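Local coordinates for uncharacterized protein (Staphylococcus aureus subsp. aureus Mu50, PDB 4QXZ) that is of unknown function but folds into a beta-barrel core resembling type VI secretion system proteins, joined to a two-helix pair, at residues I49-E53 and S54-W58; I64-E67 and H68-T71; F72-Y75 and Q76-Q80; K106-K109 and T110-S113; N150-Q154 and S155-L159. All coordinates share one frame; numbering follows the deposited sequence.

How the interactions relate
Interactions 1 to 5 follow one another along the chain. Interaction 1 closes the hairpin of strands 45-51 and 57-65 and interaction 2 leaves the far end of strand 57-65, their centres about 27 Å apart. Interaction 3 continues directly from interaction 2 down helix 69-77, with I64 packing on F72. Interaction 4, the hairpin of strands 96-107 and 111-121, lies about 8 Å from interaction 2 between centres, where strands 57-65 and 111-121 pair in the curled antiparallel sheet. Interaction 5 ends helix 142-155, across the chain's centre from interactions 1, 2 and 4. Four contacts thus shape the barrel and its helix, and the fifth probably belongs to the two-helix pair.

Interaction 1 (I49-E53 and S54-W58); sequences INKEE and SGTGW
The beta hairpin of strands 45-51 and 57-65, at the surface of the barrel domain, turns through this loop, and N50 and W58 face each other just before it. They form an antiparallel non-hydrogen-bonded pair, a place where facing side chains come close. N50 lays its CB over one face of the indole, a CH-pi contact 3.6 Å from the centroid of the six-membered ring. With CG anti to the backbone N (chi1 178°), the amide continues over the same ring, its plane only 19° from that of the indole, so that asparagine stacks its flat group on tryptophan. F98 meets the W58 ring edge-to-face, and C118 and I120 of strand 111-121 also touch this side chain. On the backbone, K51 N donates to G57 O at 2.9 Å, though the bond is bent. G57 suits its place because its positive phi of 95° would press a CB against the carbonyl oxygen of T56. The K51 side chain bends at its last two torsions and carries the ammonium group away from the hairpin. Between the two strands, W58 CA makes a CA-H...O contact of 3.1 Å with I49 O.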
loop_
_atom_site.group_PDB
_atom_site.type_symbol
_atom_site.label_atom_id
_atom_site.label_comp_id
_atom_site.label_asym_id
_atom_site.label_seq_id
_atom_site.Cartn_x
_atom_site.Cartn_y
_atom_site.Cartn_z
ATOM N N ILE A 49 -1.813 4.848 5.471
ATOM C CA ILE A 49 -2.999 5.358 4.771
ATOM C C ILE A 49 -3.201 6.857 4.994
ATOM O O ILE A 49 -3.165 7.352 6.122
ATOM C CB ILE A 49 -4.316 4.669 5.226
ATOM C CG1 ILE A 49 -4.119 3.202 5.631
ATOM C CG2 ILE A 49 -5.354 4.750 4.114
ATOM C CD1 ILE A 49 -5.301 2.641 6.412
ATOM N N ASN A 50 -3.445 7.579 3.913
ATOM C CA ASN A 50 -3.801 8.985 4.013
ATOM C C ASN A 50 -5.277 9.110 4.380
ATOM O O ASN A 50 -6.133 8.889 3.532
ATOM C CB ASN A 50 -3.518 9.669 2.677
ATOM C CG ASN A 50 -3.914 11.135 2.660
ATOM O OD1 ASN A 50 -4.539 11.657 3.591
ATOM N ND2 ASN A 50 -3.553 11.806 1.580
ATOM N N LYS A 51 -5.569 9.436 5.625
ATOM C CA LYS A 51 -6.925 9.650 6.064
ATOM C C LYS A 51 -7.450 11.067 5.985
ATOM O O LYS A 51 -7.811 11.623 6.976
ATOM C CB LYS A 51 -7.076 9.205 7.498
ATOM C CG LYS A 51 -6.811 7.731 7.708
ATOM C CD LYS A 51 -7.045 7.306 9.148
ATOM C CE LYS A 51 -8.517 7.302 9.525
ATOM N NZ LYS A 51 -9.347 6.251 8.844
ATOM N N GLU A 52 -7.556 11.626 4.805
ATOM C CA GLU A 52 -8.170 12.921 4.657
ATOM C C GLU A 52 -9.670 12.902 4.897
ATOM O O GLU A 52 -10.263 13.938 5.030
ATOM C CB GLU A 52 -7.908 13.525 3.272
ATOM C CG GLU A 52 -8.943 13.131 2.215
ATOM C CD GLU A 52 -8.660 11.789 1.606
ATOM O OE1 GLU A 52 -7.551 11.304 1.805
ATOM O OE2 GLU A 52 -9.541 11.227 0.922
ATOM N N GLU A 53 -10.306 11.746 4.918
ATOM C CA GLU A 53 -11.752 11.734 4.962
ATOM C C GLU A 53 -12.239 12.449 6.175
ATOM O O GLU A 53 -13.183 13.212 6.109
ATOM C CB GLU A 53 -12.291 10.333 4.984
ATOM C CG GLU A 53 -13.793 10.295 4.958
ATOM C CD GLU A 53 -14.355 8.907 4.931
ATOM O OE1 GLU A 53 -13.564 7.963 4.970
ATOM O OE2 GLU A 53 -15.582 8.749 4.875
ATOM N N SER A 54 -11.582 12.207 7.289
ATOM C CA SER A 54 -11.619 13.110 8.401
ATOM C C SER A 54 -10.302 13.801 8.316
ATOM O O SER A 54 -9.467 13.405 7.565
ATOM C CB SER A 54 -11.731 12.375 9.705
ATOM O OG SER A 54 -12.980 11.702 9.743
ATOM N N GLY A 55 -10.132 14.877 9.028
ATOM C CA GLY A 55 -8.867 15.554 8.971
ATOM C C GLY A 55 -8.067 14.900 10.007
ATOM O O GLY A 55 -7.683 15.486 10.979
ATOM N N THR A 56 -7.830 13.641 9.780
ATOM C CA THR A 56 -7.290 12.809 10.814
ATOM C C THR A 56 -5.811 12.467 10.629
ATOM O O THR A 56 -5.176 11.943 11.511
ATOM C CB THR A 56 -8.221 11.617 10.997
ATOM O OG1 THR A 56 -9.494 12.112 11.386
ATOM C CG2 THR A 56 -7.697 10.680 11.994
ATOM N N GLY A 57 -5.265 12.851 9.496
ATOM C CA GLY A 57 -3.852 12.732 9.211
ATOM C C GLY A 57 -3.569 11.455 8.445
ATOM O O GLY A 57 -4.170 11.203 7.395
ATOM N N TRP A 58 -2.627 10.666 8.953
ATOM C CA TRP A 58 -2.268 9.403 8.324
ATOM C C TRP A 58 -2.179 8.320 9.385
ATOM O O TRP A 58 -1.939 8.613 10.557
ATOM C CB TRP A 58 -0.918 9.500 7.622
ATOM C CG TRP A 58 -0.790 10.554 6.605
ATOM C CD1 TRP A 58 -0.883 11.887 6.795
ATOM C CD2 TRP A 58 -0.488 10.362 5.216
ATOM N NE1 TRP A 58 -0.683 12.552 5.605
ATOM C CE2 TRP A 58 -0.440 11.638 4.618
ATOM C CE3 TRP A 58 -0.268 9.229 4.413
ATOM C CZ2 TRP A 58 -0.169 11.822 3.255
ATOM C CZ3 TRP A 58 0.011 9.407 3.057
ATOM C CH2 TRP A 58 0.058 10.699 2.493
#

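Interaction 2 (I64-E67 and H68-T71); sequences ISNE and HYET
A chi1 of -43° sets H68 CG beside the backbone N and swings the imidazole back so that one face meets E67 CB, while E67, its CG anti to the backbone N (chi1 -179°), carries its carboxylate on past the ring toward NE2. These residues belong to the turn from strand 57-65 into helix 69-77, where H68 holds the N-cap position. E67 CB stands over the centre of the ring, 4.0 Å from its centroid, in a CH-pi contact. At the ring edge, H68 ND1 donates to S65 O in a weak bond of 3.3 Å, and H68 N makes a second weak bond to the same oxygen. Ring nitrogen and backbone N-H thus both turn back to the strand, so histidine suits the turn rather than capping the helix with its side chain. S65 contributes an ST turn, its OG accepting from E67 N at 3.0 Å. I64, with its CD1 4.1 Å from H68 ND1, brings an apolar branch to the imidazole from the strand, while Y41 meets the ring edge-to-face. The first helical residue is tied back as well: Y69 N donates to N66 O at 2.9 Å, from 50° out of the carbonyl plane.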
loop_
_atom_site.group_PDB
_atom_site.type_symbol
_atom_site.label_atom_id
_atom_site.label_comp_id
_atom_site.label_asym_id
_atom_site.label_seq_id
_atom_site.Cartn_x
_atom_site.Cartn_y
_atom_site.Cartn_z
ATOM N N ILE A 64 6.779 -5.597 13.575
ATOM C CA ILE A 64 8.193 -5.734 13.893
ATOM C C ILE A 64 8.386 -6.767 14.993
ATOM O O ILE A 64 7.423 -7.267 15.560
ATOM C CB ILE A 64 8.812 -4.394 14.333
ATOM C CG1 ILE A 64 8.052 -3.796 15.522
ATOM C CG2 ILE A 64 8.850 -3.421 13.161
ATOM C CD1 ILE A 64 8.762 -2.616 16.176
ATOM N N SER A 65 9.643 -7.074 15.276
ATOM C CA SER A 65 10.006 -7.998 16.337
ATOM C C SER A 65 9.532 -7.528 17.713
ATOM O O SER A 65 9.610 -6.353 18.012
ATOM C CB SER A 65 11.526 -8.169 16.354
ATOM O OG SER A 65 11.947 -8.718 17.579
ATOM N N ASN A 66 9.189 -8.487 18.556
ATOM C CA ASN A 66 8.775 -8.318 19.954
ATOM C C ASN A 66 9.829 -7.683 20.785
ATOM O O ASN A 66 9.566 -7.136 21.820
ATOM C CB ASN A 66 8.591 -9.659 20.634
ATOM C CG ASN A 66 7.910 -9.561 21.939
ATOM O OD1 ASN A 66 7.098 -8.699 22.144
ATOM N ND2 ASN A 66 8.218 -10.458 22.824
ATOM N N GLU A 67 11.048 -7.865 20.354
ATOM C CA GLU A 67 12.217 -7.326 21.019
ATOM C C GLU A 67 11.997 -5.890 21.520
ATOM O O GLU A 67 12.478 -5.520 22.585
ATOM C CB GLU A 67 13.398 -7.385 20.049
ATOM C CG GLU A 67 14.721 -6.885 20.604
ATOM C CD GLU A 67 15.901 -7.368 19.791
ATOM O OE1 GLU A 67 16.844 -6.572 19.608
ATOM O OE2 GLU A 67 15.884 -8.540 19.340
ATOM N N HIS A 68 11.228 -5.112 20.761
ATOM C CA HIS A 68 11.059 -3.681 21.011
ATOM C C HIS A 68 9.719 -3.363 21.719
ATOM O O HIS A 68 9.229 -2.226 21.706
ATOM C CB HIS A 68 11.210 -2.921 19.670
ATOM C CG HIS A 68 12.352 -3.404 18.818
ATOM N ND1 HIS A 68 12.179 -4.285 17.772
ATOM C CD2 HIS A 68 13.681 -3.138 18.863
ATOM C CE1 HIS A 68 13.347 -4.532 17.200
ATOM N NE2 HIS A 68 14.277 -3.850 17.844
ATOM N N TYR A 69 9.133 -4.370 22.356
ATOM C CA TYR A 69 7.851 -4.184 22.999
ATOM C C TYR A 69 7.893 -3.130 24.104
ATOM O O TYR A 69 6.958 -2.348 24.227
ATOM C CB TYR A 69 7.324 -5.502 23.553
ATOM C CG TYR A 69 6.018 -5.307 24.264
ATOM C CD1 TYR A 69 4.832 -5.228 23.548
ATOM C CD2 TYR A 69 5.964 -5.142 25.648
ATOM C CE1 TYR A 69 3.618 -5.028 24.187
ATOM C CE2 TYR A 69 4.757 -4.937 26.299
ATOM C CZ TYR A 69 3.584 -4.882 25.562
ATOM O OH TYR A 69 2.368 -4.671 26.173
ATOM N N GLU A 70 8.966 -3.080 24.893
ATOM C CA GLU A 70 9.013 -2.147 26.041
ATOM C C GLU A 70 9.160 -0.705 25.577
ATOM O O GLU A 70 8.474 0.194 26.077
ATOM C CB GLU A 70 10.151 -2.461 27.028
ATOM C CG GLU A 70 10.401 -3.935 27.316
ATOM C CD GLU A 70 9.166 -4.686 27.773
ATOM O OE1 GLU A 70 8.377 -4.104 28.554
ATOM O OE2 GLU A 70 9.001 -5.861 27.355
ATOM N N THR A 71 10.065 -0.486 24.627
ATOM C CA THR A 71 10.281 0.854 24.086
ATOM C C THR A 71 8.920 1.436 23.671
ATOM O O THR A 71 8.521 2.502 24.148
ATOM C CB THR A 71 11.311 0.854 22.912
ATOM O OG1 THR A 71 12.576 0.377 23.379
ATOM C CG2 THR A 71 11.537 2.251 22.358
#

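Interaction 3 (F72-Y75 and Q76-Q80); sequences FKEY and QDNEQ
Y75 O accepts from Q80 N at 3.0 Å, with the donor in the carbonyl plane, and this bond spans the end of helix 69-77. It belongs to a Schellman motif: E79 has left helical geometry with a positive phi of 49°, and E79 N bonds back to Q76 O. The ordinary helical bonds lead up to it, from Q76 N to F72 O, D77 N to K73 O and N78 N to E74 O. Where the chain leaves the helix, Q80 brings its aliphatic part to Y75, CG lying 3.6 Å from Y75 CD1. CB and CG do the touching, and the amide beyond them stands almost perpendicular to the ring, 84° between planes. On another side of the helix, K73 reaches one turn ahead to D77. Its chain bends at chi2 (64°) and again at chi4, swinging NZ to 3.1 Å from D77 OD1 in a salt bridge. The second oxygen, D77 OD2, stands 3.4 Å from K73 NZ, and both hydrogen bonds are weak. Opposite charges four residues apart suit a helix, and an aspartate near its C-terminal end gains from a lysine partner, since the helix dipole would probably disfavour a negative charge there. E74 lays its CG 3.5 Å from N78 ND2. Toward the barrel, F72 meets Y41 edge-to-face and touches I114 and F116 of strand 111-121, while Y75 and Q76 rest on V102 of strand 96-107, with Q76 also touching I105.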
loop_
_atom_site.group_PDB
_atom_site.type_symbol
_atom_site.label_atom_id
_atom_site.label_comp_id
_atom_site.label_asym_id
_atom_site.label_seq_id
_atom_site.Cartn_x
_atom_site.Cartn_y
_atom_site.Cartn_z
ATOM N N PHE A 72 8.183 0.699 22.843
ATOM C CA PHE A 72 6.939 1.219 22.277
ATOM C C PHE A 72 5.788 1.285 23.267
ATOM O O PHE A 72 4.900 2.141 23.134
ATOM C CB PHE A 72 6.551 0.442 21.017
ATOM C CG PHE A 72 7.419 0.773 19.837
ATOM C CD1 PHE A 72 8.544 0.035 19.559
ATOM C CD2 PHE A 72 7.135 1.870 19.049
ATOM C CE1 PHE A 72 9.358 0.350 18.494
ATOM C CE2 PHE A 72 7.941 2.199 17.984
ATOM C CZ PHE A 72 9.061 1.436 17.705
ATOM N N LYS A 73 5.811 0.390 24.255
ATOM C CA LYS A 73 4.848 0.423 25.345
ATOM C C LYS A 73 5.067 1.697 26.142
ATOM O O LYS A 73 4.110 2.392 26.466
ATOM C CB LYS A 73 4.978 -0.818 26.243
ATOM C CG LYS A 73 3.860 -0.996 27.266
ATOM C CD LYS A 73 2.512 -1.220 26.591
ATOM C CE LYS A 73 1.394 -1.504 27.584
ATOM N NZ LYS A 73 1.127 -0.321 28.445
ATOM N N GLU A 74 6.325 2.022 26.429
ATOM C CA GLU A 74 6.631 3.275 27.128
ATOM C C GLU A 74 6.302 4.521 26.292
ATOM O O GLU A 74 5.947 5.548 26.869
ATOM C CB GLU A 74 8.091 3.336 27.589
ATOM C CG GLU A 74 8.399 4.590 28.411
ATOM C CD GLU A 74 9.828 4.660 28.929
ATOM O OE1 GLU A 74 10.735 4.084 28.279
ATOM O OE2 GLU A 74 10.040 5.308 29.987
ATOM N N TYR A 75 6.447 4.452 24.963
ATOM C CA TYR A 75 6.049 5.572 24.097
ATOM C C TYR A 75 4.552 5.811 24.166
ATOM O O TYR A 75 4.091 6.955 24.186
ATOM C CB TYR A 75 6.444 5.337 22.624
ATOM C CG TYR A 75 7.929 5.438 22.323
ATOM C CD1 TYR A 75 8.754 6.293 23.057
ATOM C CD2 TYR A 75 8.504 4.697 21.298
ATOM C CE1 TYR A 75 10.098 6.406 22.788
ATOM C CE2 TYR A 75 9.851 4.816 21.011
ATOM C CZ TYR A 75 10.638 5.673 21.771
ATOM O OH TYR A 75 11.982 5.808 21.548
ATOM N N GLN A 76 3.795 4.722 24.187
ATOM C CA GLN A 76 2.342 4.812 24.265
ATOM C C GLN A 76 1.906 5.377 25.619
ATOM O O GLN A 76 1.048 6.263 25.679
ATOM C CB GLN A 76 1.726 3.442 24.052
ATOM C CG GLN A 76 0.219 3.452 23.871
ATOM C CD GLN A 76 -0.350 2.046 23.717
ATOM O OE1 GLN A 76 0.265 1.051 24.127
ATOM N NE2 GLN A 76 -1.527 1.957 23.130
ATOM N N ASP A 77 2.518 4.879 26.692
ATOM C CA ASP A 77 2.148 5.290 28.053
ATOM C C ASP A 77 2.429 6.768 28.345
ATOM O O ASP A 77 1.693 7.400 29.086
ATOM C CB ASP A 77 2.864 4.424 29.111
ATOM C CG ASP A 77 2.342 2.993 29.158
ATOM O OD1 ASP A 77 1.243 2.725 28.606
ATOM O OD2 ASP A 77 3.041 2.135 29.749
ATOM N N ASN A 78 3.498 7.307 27.767
ATOM C CA ASN A 78 3.864 8.702 27.958
ATOM C C ASN A 78 3.263 9.621 26.911
ATOM O O ASN A 78 3.467 10.838 26.973
ATOM C CB ASN A 78 5.378 8.820 27.939
ATOM C CG ASN A 78 6.017 8.181 29.157
ATOM O OD1 ASN A 78 5.360 8.007 30.183
ATOM N ND2 ASN A 78 7.309 7.842 29.060
ATOM N N GLU A 79 2.526 9.042 25.958
ATOM C CA GLU A 79 2.070 9.763 24.749
ATOM C C GLU A 79 3.208 10.522 24.046
ATOM O O GLU A 79 3.025 11.628 23.544
ATOM C CB GLU A 79 0.911 10.691 25.095
ATOM C CG GLU A 79 -0.224 9.943 25.787
ATOM C CD GLU A 79 -1.555 10.675 25.751
ATOM O OE1 GLU A 79 -1.824 11.410 24.777
ATOM O OE2 GLU A 79 -2.345 10.501 26.702
ATOM N N GLN A 80 4.379 9.894 24.026
ATOM C CA GLN A 80 5.580 10.430 23.401
ATOM C C GLN A 80 5.377 10.894 21.973
ATOM O O GLN A 80 4.876 10.143 21.152
ATOM C CB GLN A 80 6.632 9.330 23.356
ATOM C CG GLN A 80 7.979 9.807 22.880
ATOM C CD GLN A 80 8.622 10.684 23.908
ATOM O OE1 GLN A 80 8.809 11.883 23.698
ATOM N NE2 GLN A 80 8.934 10.097 25.051
#

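Interaction 4 (K106-K109 and T110-S113); sequences KNFK and TTMS
Backbone hydrogen bonds hold K106 and S113 together in both directions: K106 N donates to S113 O at 2.8 Å, and S113 N returns the bond to K106 O at the same length. Both donors lie in the carbonyl plane of their acceptor, as expected of an antiparallel hydrogen-bonded pair. Nearer the turn, F108 N gives a third bond, 2.8 Å to T111 O, arriving nearly along the C=O axis. K106 O has further company, for M112 CA makes a CA-H...O contact with it at 3.2 Å. All this closes the beta hairpin of strands 96-107 and 111-121, whose tip, K109 and T110, is exposed. N107 and M112 form the non-hydrogen-bonded pair next along. Their side chains share the face that Y69 of helix 69-77 packs on, and there M112 is buried, its apolar chain packed on I64 and Y69. Van der Waals contacts on the other face centre on F108. Its chi1 of -59° places CG beside the backbone N, which turns the ring back along the hairpin toward S113. The short S113 side chain offers its CB to the ring edge, 3.7 Å from F108 CE2. K106 O lies over one face of the ring, offset toward the rim. T111 sets OG1 between its backbone N and carbonyl carbon (chi1 56°), so that this oxygen lies 3.7 Å from F108 CB; as a beta-branched residue it suits an extended strand. T111 also touches V63 of strand 57-65, and S113 touches E61.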
loop_
_atom_site.group_PDB
_atom_site.type_symbol
_atom_site.label_atom_id
_atom_site.label_comp_id
_atom_site.label_asym_id
_atom_site.label_seq_id
_atom_site.Cartn_x
_atom_site.Cartn_y
_atom_site.Cartn_z
ATOM N N LYS A 106 -0.228 -4.519 19.531
ATOM C CA LYS A 106 -0.609 -5.902 19.671
ATOM C C LYS A 106 0.646 -6.767 19.741
ATOM O O LYS A 106 1.414 -6.804 18.783
ATOM C CB LYS A 106 -1.417 -6.315 18.465
ATOM C CG LYS A 106 -2.852 -5.856 18.494
ATOM C CD LYS A 106 -3.688 -6.834 17.685
ATOM C CE LYS A 106 -5.161 -6.755 18.038
ATOM N NZ LYS A 106 -5.799 -5.591 17.379
ATOM N N ASN A 107 0.851 -7.472 20.836
ATOM C CA ASN A 107 1.996 -8.350 20.954
ATOM C C ASN A 107 1.691 -9.770 20.539
ATOM O O ASN A 107 0.683 -10.309 20.892
ATOM C CB ASN A 107 2.520 -8.350 22.363
ATOM C CG ASN A 107 3.845 -9.035 22.481
ATOM O OD1 ASN A 107 4.303 -9.639 21.547
ATOM N ND2 ASN A 107 4.448 -8.964 23.641
ATOM N N PHE A 108 2.573 -10.375 19.775
ATOM C CA PHE A 108 2.363 -11.715 19.306
ATOM C C PHE A 108 3.483 -12.604 19.807
ATOM O O PHE A 108 4.156 -12.245 20.733
ATOM C CB PHE A 108 2.280 -11.710 17.814
ATOM C CG PHE A 108 1.191 -10.860 17.300
ATOM C CD1 PHE A 108 -0.091 -11.120 17.654
ATOM C CD2 PHE A 108 1.445 -9.799 16.482
ATOM C CE1 PHE A 108 -1.121 -10.347 17.188
ATOM C CE2 PHE A 108 0.426 -9.015 16.015
ATOM C CZ PHE A 108 -0.861 -9.287 16.375
ATOM N N LYS A 109 3.636 -13.789 19.261
ATOM C CA LYS A 109 4.711 -14.662 19.735
ATOM C C LYS A 109 6.121 -14.142 19.517
ATOM O O LYS A 109 6.854 -14.020 20.460
ATOM C CB LYS A 109 4.576 -16.040 19.025
ATOM C CG LYS A 109 3.356 -16.920 19.348
ATOM C CD LYS A 109 3.299 -18.240 18.586
ATOM C CE LYS A 109 2.063 -19.054 18.994
ATOM N NZ LYS A 109 1.942 -20.354 18.258
ATOM N N THR A 110 6.471 -13.744 18.308
ATOM C CA THR A 110 7.778 -13.145 18.065
ATOM C C THR A 110 7.728 -11.735 17.526
ATOM O O THR A 110 8.743 -11.133 17.315
ATOM C CB THR A 110 8.604 -13.957 17.060
ATOM O OG1 THR A 110 7.899 -14.042 15.836
ATOM C CG2 THR A 110 8.844 -15.329 17.555
ATOM N N THR A 111 6.540 -11.228 17.292
ATOM C CA THR A 111 6.370 -10.002 16.581
ATOM C C THR A 111 5.367 -9.179 17.292
ATOM O O THR A 111 4.717 -9.650 18.159
ATOM C CB THR A 111 5.901 -10.229 15.160
ATOM O OG1 THR A 111 4.704 -10.983 15.179
ATOM C CG2 THR A 111 6.910 -10.963 14.428
ATOM N N MET A 112 5.318 -7.912 16.961
ATOM C CA MET A 112 4.299 -7.014 17.427
ATOM C C MET A 112 3.765 -6.180 16.289
ATOM O O MET A 112 4.434 -5.929 15.337
ATOM C CB MET A 112 4.820 -6.139 18.559
ATOM C CG MET A 112 6.009 -5.277 18.243
ATOM S SD MET A 112 6.898 -4.699 19.633
ATOM C CE MET A 112 5.798 -3.561 20.224
ATOM N N SER A 113 2.524 -5.772 16.405
ATOM C CA SER A 113 1.880 -4.887 15.444
ATOM C C SER A 113 1.560 -3.530 16.098
ATOM O O SER A 113 0.892 -3.460 17.135
ATOM C CB SER A 113 0.603 -5.533 14.921
ATOM O OG SER A 113 -0.303 -4.534 14.521
#

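Interaction 5 (N150-Q154 and S155-L159); sequences NRMMQ and SKPKL
M152 and P157 cross at about a right angle where helix 142-155, probably the second helix of the two-helix pair, gives way to an extended tail. The methionine runs out straight beyond CG, and the proline ring lies across the base of that chain, its CD 4.0 Å from M152 CB. Apolar groups suit this place, since both residues are buried. Proline has no N-H to continue the helical bonding, and the last bond of this series is K156 N to M152 O at 2.9 Å; P157 CD sits beside the same oxygen. K156 leaves helical geometry with a positive phi of 54°, which turns the chain off the helix. Its side chain folds back along the last turn, K156 CG resting 3.6 Å from M153 O. S155 points its OG between its backbone N and carbonyl carbon (chi1 62°), toward the helix it ends; that hydroxyl is hydrogen-bonded to G36 O, with R151 O also 3.1 Å from S155 OG. Serine thus ties the helix end to the loop before strand 38-41, which R151 also reaches through H35 O. S155 N donates straight to R151 O at 3.2 Å. A water bridges the final carbonyls, giving one bond to Q154 O at 2.9 Å and a weak one to S155 O.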
loop_
_atom_site.group_PDB
_atom_site.type_symbol
_atom_site.label_atom_id
_atom_site.label_comp_id
_atom_site.label_asym_id
_atom_site.label_seq_id
_atom_site.Cartn_x
_atom_site.Cartn_y
_atom_site.Cartn_z
ATOM N N ASN A 150 26.731 17.190 9.979
ATOM C CA ASN A 150 26.579 16.236 8.934
ATOM C C ASN A 150 25.570 15.159 9.211
ATOM O O ASN A 150 24.838 14.787 8.336
ATOM C CB ASN A 150 27.913 15.637 8.602
ATOM C CG ASN A 150 28.886 16.643 8.067
ATOM O OD1 ASN A 150 28.574 17.786 7.871
ATOM N ND2 ASN A 150 30.080 16.209 7.839
ATOM N N ARG A 151 25.554 14.641 10.421
ATOM C CA ARG A 151 24.582 13.661 10.806
ATOM C C ARG A 151 23.195 14.219 10.839
ATOM O O ARG A 151 22.285 13.648 10.330
ATOM C CB ARG A 151 24.951 13.076 12.153
ATOM C CG ARG A 151 24.062 11.961 12.619
ATOM C CD ARG A 151 24.379 11.457 14.005
ATOM N NE ARG A 151 24.167 12.469 15.032
ATOM C CZ ARG A 151 25.083 13.205 15.651
ATOM N NH1 ARG A 151 26.362 13.128 15.378
ATOM N NH2 ARG A 151 24.687 14.060 16.571
ATOM N N MET A 152 23.061 15.381 11.424
ATOM C CA MET A 152 21.808 16.035 11.480
ATOM C C MET A 152 21.342 16.466 10.106
ATOM O O MET A 152 20.171 16.504 9.869
ATOM C CB MET A 152 21.826 17.157 12.477
ATOM C CG MET A 152 22.128 16.679 13.880
ATOM S SD MET A 152 22.194 17.883 15.157
ATOM C CE MET A 152 23.256 17.026 16.101
ATOM N N MET A 153 22.233 16.832 9.204
ATOM C CA MET A 153 21.735 17.180 7.898
ATOM C C MET A 153 21.045 16.040 7.183
ATOM O O MET A 153 20.173 16.270 6.407
ATOM C CB MET A 153 22.767 17.841 7.003
ATOM C CG MET A 153 22.919 19.353 7.198
ATOM S SD MET A 153 21.630 20.486 6.926
ATOM C CE MET A 153 21.667 20.497 5.228
ATOM N N GLN A 154 21.512 14.825 7.338
ATOM C CA GLN A 154 20.778 13.703 6.825
ATOM C C GLN A 154 19.493 13.273 7.520
ATOM O O GLN A 154 18.511 13.033 6.881
ATOM C CB GLN A 154 21.704 12.532 6.742
ATOM C CG GLN A 154 22.760 12.684 5.698
ATOM C CD GLN A 154 22.185 12.988 4.350
ATOM O OE1 GLN A 154 21.311 12.314 3.864
ATOM N NE2 GLN A 154 22.674 14.006 3.752
ATOM N N SER A 155 19.539 13.148 8.829
ATOM C CA SER A 155 18.421 12.700 9.639
ATOM C C SER A 155 17.306 13.687 9.840
ATOM O O SER A 155 16.199 13.334 10.052
ATOM C CB SER A 155 18.889 12.176 10.981
ATOM O OG SER A 155 19.536 13.170 11.735
ATOM N N LYS A 156 17.685 14.937 9.785
ATOM C CA LYS A 156 16.808 16.098 9.958
ATOM C C LYS A 156 15.965 16.199 11.192
ATOM O O LYS A 156 14.795 16.388 11.068
ATOM C CB LYS A 156 15.921 16.171 8.752
ATOM C CG LYS A 156 16.713 16.318 7.477
ATOM C CD LYS A 156 15.928 15.927 6.240
ATOM C CE LYS A 156 16.816 15.623 5.040
ATOM N NZ LYS A 156 16.116 14.807 4.007
ATOM N N PRO A 157 16.534 16.087 12.386
ATOM C CA PRO A 157 15.680 16.169 13.575
ATOM C C PRO A 157 14.868 17.471 13.620
ATOM O O PRO A 157 15.284 18.486 13.029
ATOM C CB PRO A 157 16.679 16.101 14.744
ATOM C CG PRO A 157 18.014 16.433 14.164
ATOM C CD PRO A 157 17.969 16.031 12.713
ATOM N N LYS A 158 13.708 17.425 14.275
ATOM C CA LYS A 158 12.980 18.649 14.635
ATOM C C LYS A 158 13.905 19.520 15.444
ATOM O O LYS A 158 14.644 19.037 16.312
ATOM C CB LYS A 158 11.694 18.389 15.447
ATOM C CG LYS A 158 10.506 17.955 14.596
ATOM C CD LYS A 158 9.215 18.678 14.972
ATOM C CE LYS A 158 8.131 18.534 13.897
ATOM N NZ LYS A 158 8.448 19.285 12.646
ATOM N N LEU A 159 13.858 20.808 15.140
ATOM C CA LEU A 159 14.741 21.769 15.760
ATOM C C LEU A 159 14.178 22.237 17.097
ATOM O O LEU A 159 12.958 22.197 17.322
ATOM C CB LEU A 159 15.012 22.927 14.796
ATOM C CG LEU A 159 15.778 22.558 13.518
ATOM C CD1 LEU A 159 15.909 23.687 12.515
ATOM C CD2 LEU A 159 17.148 21.988 13.824
HETATM O O HOH W 1 15.966 11.638 7.247
#